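Local coordinates for ABC transporter, substrate binding protein (Agrobacterium tumefaciens, PDB 3C9H) that probably captures a solute in the periplasm and delivers it to an ABC transporter, and carries a bound magnesium ion, at residues A[45-48]-A[49-53]. Sequence-based numbering, arbitrary orientation.
Sequences PLAT and PMIEG
The carbonyl oxygen of P45 would ordinarily accept the N-H of residue 49, but P49 is a proline with no hydrogen to give, and its ring carbon CD sits 3.8 Å from that oxygen instead. P45 itself suits the first turn of a helix, where a backbone N needs no partner and the ring already favours helical phi; its side chain lies close to D43, which with S41 binds the magnesium ion. L46 also loses a helical bond, for its O lies 3.3 Å from P49 CD and the M50 N-H turns to A47. The side chain of L46 leans on L297 instead of the following turn. Regular bonding resumes at A47, whose O takes a nearly straight bond from I51 N at 3.0 Å and a weak, bent one (120°) from M50 N. Its small methyl fits a buried face: A47 CB meets I51 CD1 at 4.1 Å, and both side chains rest on Y65 of strand 62-67. T48 suits a partly exposed face because it can bond back to its own helix: OG1, anti to the carbonyl carbon (chi1 -65°), lies beside the backbone N and is hydrogen-bonded to E44 O. That rotamer leaves CG2 3.3 Å from OE2 of E52, the two side chains meeting at a slant, while T48 O accepts E52 N at 2.8 Å. On another face, P49 and M50 pack against I292 of helix 287-296. The whole is a proline-kinked amphipathic helix, the helical link of the beta-alpha-beta unit formed by strand 35-40, helix 44-57 and strand 62-67, as found in the alpha/beta fold of periplasmic binding proteins.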
loop_
_atom_site.group_PDB
_atom_site.type_symbol
_atom_site.label_atom_id
_atom_site.label_comp_id
_atom_site.label_asym_id
_atom_site.label_seq_id
_atom_site.Cartn_x
_atom_site.Cartn_y
_atom_site.Cartn_z
ATOM N N PRO A 45 -10.983 -5.184 -7.357
ATOM C CA PRO A 45 -12.303 -4.544 -7.245
ATOM C C PRO A 45 -12.256 -3.075 -6.899
ATOM O O PRO A 45 -13.101 -2.328 -7.365
ATOM C CB PRO A 45 -13.028 -5.386 -6.189
ATOM C CG PRO A 45 -12.295 -6.698 -6.193
ATOM C CD PRO A 45 -10.857 -6.318 -6.420
ATOM N N LEU A 46 -11.252 -2.643 -6.137
ATOM C CA LEU A 46 -11.077 -1.218 -5.873
ATOM C C LEU A 46 -10.479 -0.476 -7.084
ATOM O O LEU A 46 -10.688 0.739 -7.274
ATOM C CB LEU A 46 -10.193 -1.053 -4.628
ATOM C CG LEU A 46 -10.478 -0.016 -3.548
ATOM C CD1 LEU A 46 -11.960 0.226 -3.256
ATOM C CD2 LEU A 46 -9.694 -0.436 -2.293
ATOM N N ALA A 47 -9.731 -1.195 -7.917
ATOM C CA ALA A 47 -9.113 -0.627 -9.104
ATOM C C ALA A 47 -10.120 -0.377 -10.249
ATOM O O ALA A 47 -9.885 0.459 -11.117
ATOM C CB ALA A 47 -7.959 -1.518 -9.576
ATOM N N THR A 48 -11.249 -1.081 -10.223
ATOM C CA THR A 48 -12.172 -1.105 -11.344
ATOM C C THR A 48 -12.684 0.271 -11.755
ATOM O O THR A 48 -12.692 0.558 -12.931
ATOM C CB THR A 48 -13.300 -2.172 -11.089
ATOM O OG1 THR A 48 -12.667 -3.462 -11.064
ATOM C CG2 THR A 48 -14.367 -2.161 -12.192
ATOM N N PRO A 49 -13.075 1.139 -10.802
ATOM C CA PRO A 49 -13.481 2.518 -11.147
ATOM C C PRO A 49 -12.375 3.364 -11.834
ATOM O O PRO A 49 -12.671 4.222 -12.686
ATOM C CB PRO A 49 -13.865 3.117 -9.788
ATOM C CG PRO A 49 -14.304 1.954 -8.970
ATOM C CD PRO A 49 -13.271 0.881 -9.364
ATOM N N MET A 50 -11.124 3.124 -11.472
ATOM C CA MET A 50 -10.003 3.781 -12.164
ATOM C C MET A 50 -9.869 3.256 -13.588
ATOM O O MET A 50 -9.721 4.048 -14.542
ATOM C CB MET A 50 -8.693 3.627 -11.398
ATOM C CG MET A 50 -8.664 4.335 -10.051
ATOM S SD MET A 50 -8.893 6.141 -10.036
ATOM C CE MET A 50 -7.290 6.610 -10.688
ATOM N N ILE A 51 -9.946 1.935 -13.731
ATOM C CA ILE A 51 -9.902 1.314 -15.046
ATOM C C ILE A 51 -11.064 1.827 -15.929
ATOM O O ILE A 51 -10.864 2.189 -17.081
ATOM C CB ILE A 51 -9.887 -0.223 -14.933
ATOM C CG1 ILE A 51 -8.582 -0.697 -14.266
ATOM C CG2 ILE A 51 -10.000 -0.856 -16.297
ATOM C CD1 ILE A 51 -8.625 -2.075 -13.622
ATOM N N GLU A 52 -12.272 1.852 -15.377
ATOM C CA GLU A 52 -13.438 2.338 -16.124
ATOM C C GLU A 52 -13.270 3.799 -16.534
ATOM O O GLU A 52 -13.583 4.160 -17.664
ATOM C CB GLU A 52 -14.710 2.145 -15.306
ATOM C CG GLU A 52 -15.095 0.666 -15.199
ATOM C CD GLU A 52 -16.214 0.378 -14.192
ATOM O OE1 GLU A 52 -16.593 1.291 -13.406
ATOM O OE2 GLU A 52 -16.677 -0.795 -14.172
ATOM N N GLY A 53 -12.766 4.633 -15.629
ATOM C CA GLY A 53 -12.542 6.050 -15.930
ATOM C C GLY A 53 -11.541 6.251 -17.054
ATOM O O GLY A 53 -11.767 7.026 -17.989
#